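Local coordinates for protein aldolase (Escherichia coli, PDB 6VOP) that is a putative class II aldolase of the aldolase and adducin N-terminal domain family, in the AraD-like clan, of undetermined function, at residues E14-Y27 / L174-E186. The protein carries 2 engineered substitutions. Sequence-based numbering, arbitrary orientation.
Sequences EMTRIASSFFQRGY and LQEAANNMEELEE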
# COMPACT_ATOMS: atom_id res chain seq x y z
N GLU A 14 17.03 11.69 -12.18
CA GLU A 14 16.33 10.44 -12.45
C GLU A 14 16.53 9.44 -11.32
O GLU A 14 15.58 8.75 -10.92
CB GLU A 14 16.79 9.84 -13.78
CG GLU A 14 16.06 8.56 -14.16
CD GLU A 14 16.74 7.78 -15.27
OE1 GLU A 14 16.11 6.86 -15.83
OE2 GLU A 14 17.91 8.09 -15.59
N MET A 15 17.74 9.37 -10.78
CA MET A 15 18.00 8.48 -9.65
C MET A 15 17.23 8.94 -8.42
O MET A 15 16.59 8.13 -7.74
CB MET A 15 19.49 8.42 -9.36
CG MET A 15 19.85 7.82 -8.01
SD MET A 15 21.57 7.29 -7.96
CE MET A 15 21.52 5.94 -9.14
N THR A 16 17.27 10.25 -8.12
CA THR A 16 16.48 10.80 -7.03
C THR A 16 14.99 10.52 -7.24
O THR A 16 14.29 10.12 -6.30
CB THR A 16 16.72 12.30 -6.92
OG1 THR A 16 18.10 12.54 -6.61
CG2 THR A 16 15.85 12.91 -5.83
N ARG A 17 14.50 10.71 -8.47
CA ARG A 17 13.08 10.51 -8.74
C ARG A 17 12.70 9.04 -8.59
O ARG A 17 11.69 8.72 -7.94
CB ARG A 17 12.75 11.01 -10.15
CG ARG A 17 11.27 11.04 -10.49
CD ARG A 17 10.91 9.96 -11.50
NE ARG A 17 11.66 10.10 -12.75
CZ ARG A 17 11.61 9.23 -13.75
NH1 ARG A 17 10.86 8.14 -13.65
NH2 ARG A 17 12.33 9.44 -14.85
N ILE A 18 13.49 8.14 -9.17
CA ILE A 18 13.19 6.71 -9.08
C ILE A 18 13.30 6.23 -7.64
O ILE A 18 12.50 5.40 -7.18
CB ILE A 18 14.11 5.92 -10.03
CG1 ILE A 18 13.67 6.12 -11.48
CG2 ILE A 18 14.14 4.45 -9.67
CD1 ILE A 18 14.38 5.21 -12.46
N ALA A 19 14.29 6.74 -6.89
CA ALA A 19 14.44 6.35 -5.50
C ALA A 19 13.21 6.74 -4.68
O ALA A 19 12.70 5.94 -3.88
CB ALA A 19 15.70 6.97 -4.90
N SER A 20 12.72 7.96 -4.88
CA SER A 20 11.54 8.41 -4.15
C SER A 20 10.33 7.54 -4.49
O SER A 20 9.53 7.21 -3.60
CB SER A 20 11.26 9.88 -4.48
OG SER A 20 10.00 10.28 -3.97
N SER A 21 10.19 7.15 -5.75
CA SER A 21 9.09 6.28 -6.15
C SER A 21 9.13 4.95 -5.39
O SER A 21 8.09 4.48 -4.90
CB SER A 21 9.14 6.04 -7.66
OG SER A 21 8.01 5.32 -8.09
N PHE A 22 10.31 4.34 -5.29
CA PHE A 22 10.43 3.10 -4.53
C PHE A 22 10.04 3.31 -3.07
O PHE A 22 9.42 2.43 -2.46
CB PHE A 22 11.86 2.57 -4.63
CG PHE A 22 12.16 1.84 -5.90
CD1 PHE A 22 11.21 0.99 -6.47
CD2 PHE A 22 13.38 2.00 -6.53
CE1 PHE A 22 11.49 0.32 -7.64
CE2 PHE A 22 13.66 1.33 -7.71
CZ PHE A 22 12.71 0.49 -8.26
N PHE A 23 10.40 4.46 -2.51
CA PHE A 23 10.14 4.70 -1.09
C PHE A 23 8.66 4.93 -0.82
O PHE A 23 8.11 4.36 0.13
CB PHE A 23 10.97 5.90 -0.62
CG PHE A 23 10.80 6.23 0.83
CD1 PHE A 23 11.55 5.57 1.80
CD2 PHE A 23 9.92 7.22 1.23
CE1 PHE A 23 11.40 5.88 3.14
CE2 PHE A 23 9.77 7.53 2.57
CZ PHE A 23 10.51 6.87 3.52
N GLN A 24 8.00 5.74 -1.65
CA GLN A 24 6.59 6.06 -1.41
C GLN A 24 5.68 4.86 -1.66
O GLN A 24 4.59 4.79 -1.08
CB GLN A 24 6.15 7.25 -2.27
CG GLN A 24 7.07 8.46 -2.17
CD GLN A 24 6.70 9.56 -3.16
OE1 GLN A 24 5.94 10.48 -2.84
NE2 GLN A 24 7.24 9.48 -4.38
N ARG A 25 6.10 3.92 -2.50
CA ARG A 25 5.27 2.78 -2.85
C ARG A 25 5.60 1.54 -2.03
O ARG A 25 5.06 0.46 -2.30
CB ARG A 25 5.41 2.47 -4.34
CG ARG A 25 4.89 3.59 -5.24
CD ARG A 25 5.01 3.20 -6.70
NE ARG A 25 6.40 2.94 -7.07
CZ ARG A 25 6.78 2.03 -7.97
NH1 ARG A 25 5.87 1.30 -8.59
NH2 ARG A 25 8.07 1.87 -8.24
N GLY A 26 6.48 1.66 -1.03
CA GLY A 26 6.74 0.58 -0.10
C GLY A 26 7.82 -0.39 -0.51
O GLY A 26 8.01 -1.40 0.19
N TYR A 27 8.53 -0.14 -1.61
CA TYR A 27 9.60 -1.04 -2.01
C TYR A 27 10.83 -0.88 -1.13
O TYR A 27 11.53 -1.86 -0.83
CB TYR A 27 9.97 -0.80 -3.47
CG TYR A 27 8.94 -1.26 -4.48
CD1 TYR A 27 7.96 -0.39 -4.94
CD2 TYR A 27 8.95 -2.56 -4.98
CE1 TYR A 27 7.02 -0.81 -5.86
CE2 TYR A 27 8.01 -2.98 -5.90
CZ TYR A 27 7.05 -2.10 -6.34
OH TYR A 27 6.12 -2.51 -7.26
N LEU A 174 18.79 2.55 -15.70
CA LEU A 174 18.18 2.60 -14.37
C LEU A 174 16.69 2.31 -14.44
O LEU A 174 16.15 1.61 -13.58
CB LEU A 174 18.44 3.96 -13.72
CG LEU A 174 17.96 4.06 -12.27
CD1 LEU A 174 18.56 2.94 -11.42
CD2 LEU A 174 18.29 5.42 -11.68
N GLN A 175 16.01 2.84 -15.45
CA GLN A 175 14.59 2.54 -15.62
C GLN A 175 14.37 1.06 -15.86
O GLN A 175 13.44 0.46 -15.30
CB GLN A 175 14.02 3.37 -16.77
CG GLN A 175 12.50 3.34 -16.86
CD GLN A 175 11.83 4.10 -15.73
OE1 GLN A 175 11.99 5.32 -15.60
NE2 GLN A 175 11.07 3.39 -14.91
N GLU A 176 15.23 0.43 -16.66
CA GLU A 176 15.09 -0.99 -16.93
C GLU A 176 15.33 -1.82 -15.67
O GLU A 176 14.56 -2.74 -15.37
CB GLU A 176 16.05 -1.42 -18.04
CG GLU A 176 15.76 -2.81 -18.59
CD GLU A 176 16.90 -3.35 -19.42
OE1 GLU A 176 17.58 -4.30 -18.97
OE2 GLU A 176 17.11 -2.83 -20.54
N ALA A 177 16.39 -1.50 -14.93
CA ALA A 177 16.66 -2.23 -13.69
C ALA A 177 15.56 -2.01 -12.66
O ALA A 177 15.25 -2.92 -11.89
CB ALA A 177 18.02 -1.82 -13.12
N ALA A 178 14.97 -0.81 -12.63
CA ALA A 178 13.85 -0.57 -11.72
C ALA A 178 12.64 -1.39 -12.12
O ALA A 178 12.00 -2.03 -11.28
CB ALA A 178 13.51 0.92 -11.69
N ASN A 179 12.30 -1.39 -13.41
CA ASN A 179 11.17 -2.17 -13.89
C ASN A 179 11.39 -3.66 -13.65
O ASN A 179 10.46 -4.38 -13.26
CB ASN A 179 10.93 -1.91 -15.38
CG ASN A 179 10.44 -0.50 -15.64
OD1 ASN A 179 9.89 0.16 -14.76
ND2 ASN A 179 10.63 -0.03 -16.87
N ASN A 180 12.61 -4.14 -13.87
CA ASN A 180 12.92 -5.54 -13.60
C ASN A 180 12.76 -5.86 -12.12
O ASN A 180 12.20 -6.90 -11.76
CB ASN A 180 14.33 -5.87 -14.08
CG ASN A 180 14.45 -5.91 -15.58
OD1 ASN A 180 13.44 -5.96 -16.29
ND2 ASN A 180 15.68 -5.90 -16.08
N MET A 181 13.27 -4.99 -11.25
CA MET A 181 13.08 -5.18 -9.82
C MET A 181 11.60 -5.24 -9.47
O MET A 181 11.17 -6.06 -8.64
CB MET A 181 13.78 -4.07 -9.04
CG MET A 181 13.32 -3.93 -7.60
SD MET A 181 13.89 -5.28 -6.55
CE MET A 181 15.63 -4.87 -6.39
N GLU A 182 10.79 -4.39 -10.10
CA GLU A 182 9.37 -4.35 -9.78
C GLU A 182 8.65 -5.63 -10.21
O GLU A 182 7.73 -6.08 -9.52
CB GLU A 182 8.72 -3.12 -10.42
CG GLU A 182 9.06 -1.82 -9.71
CD GLU A 182 8.39 -0.61 -10.33
OE1 GLU A 182 9.11 0.29 -10.83
OE2 GLU A 182 7.14 -0.55 -10.32
N GLU A 183 9.06 -6.23 -11.33
CA GLU A 183 8.42 -7.47 -11.77
C GLU A 183 8.91 -8.68 -10.96
O GLU A 183 8.16 -9.65 -10.80
CB GLU A 183 8.67 -7.70 -13.26
CG GLU A 183 7.76 -8.75 -13.89
CD GLU A 183 6.37 -8.22 -14.19
OE1 GLU A 183 5.38 -8.87 -13.79
OE2 GLU A 183 6.26 -7.15 -14.83
N LEU A 184 10.14 -8.63 -10.46
CA LEU A 184 10.62 -9.71 -9.60
C LEU A 184 9.89 -9.70 -8.26
O LEU A 184 9.39 -10.73 -7.81
CB LEU A 184 12.13 -9.59 -9.39
CG LEU A 184 12.73 -10.46 -8.29
CD1 LEU A 184 12.53 -11.94 -8.60
CD2 LEU A 184 14.21 -10.15 -8.11
N GLU A 185 9.83 -8.53 -7.61
CA GLU A 185 9.10 -8.40 -6.36
C GLU A 185 7.63 -8.75 -6.54
O GLU A 185 7.00 -9.34 -5.66
CB GLU A 185 9.26 -6.99 -5.80
CG GLU A 185 8.24 -6.61 -4.74
CD GLU A 185 8.57 -7.18 -3.38
OE1 GLU A 185 9.57 -7.91 -3.26
OE2 GLU A 185 7.83 -6.89 -2.42
N GLU A 186 7.06 -8.39 -7.70
CA GLU A 186 5.67 -8.73 -7.98
C GLU A 186 5.48 -10.23 -8.06
O GLU A 186 4.48 -10.77 -7.56
CB GLU A 186 5.23 -8.05 -9.27
CG GLU A 186 3.86 -8.46 -9.77
CD GLU A 186 2.74 -7.72 -9.06
OE1 GLU A 186 1.56 -8.00 -9.37
OE2 GLU A 186 3.03 -6.87 -8.20
O HOH W 1 17.19 5.25 -17.68
O HOH W 2 5.87 -5.10 -7.52
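Arg-25, just past the end of helix 7-24, forms a salt bridge with Glu-182 of helix 174-194. Arg-25 NH1 donates to Glu-182 OE2 at 2.8 Å, nearly straight and in the guanidinium plane, while NH2 makes a weak bond to OE1. The two planes stand 72° apart, so this is no flat bidentate pair: NH1 meets OE2 from above the carboxylate plane. Two contacts hold the guanidinium: Arg-25 NE donates to Ser-21 O at 3.2 Å, and Tyr-27 places CE1 over the centre of one face. Gly-26, at positive phi, closes the helix in a Schellman motif and brings Tyr-27 back toward Glu-182 and Glu-185; Glu-185 CG lies 3.8 Å from Tyr-27 CE2. A water links Tyr-27 OH to the backbone O of Glu-182.

Toward the N-terminal ends of the two segments the contact turns apolar. Phe-22 sets its CG beside the backbone N (chi1 -80°), which carries the ring tip to Ala-178, with Phe-22 CZ 3.5 Å from Ala-178 CB. Glu-182 CG lies at the edge of the same ring. Ile-18 reaches Leu-174 tip to tip, Ile-18 CD1 to Leu-174 CG 3.8 Å, and rests its CG2 branch on the methyl of Ala-178. Leu-174 CD2 packs on Met-15, crossing its side chain at about a right angle. Beside Leu-174 a water bridges Glu-14 OE1 and, weakly, Gln-175 N.

Gly-30 N of a second subunit also bonds Glu-182 OE2, tying the salt bridge into the tetramer. The helical segments 14-24 and 174-186 run nearly parallel (11°), their axes approaching to 11.2 Å, side by side on the central sheet: Met-15 and Leu-174 sit on strand 33-38, Phe-22 and Met-181 on strand 95-99.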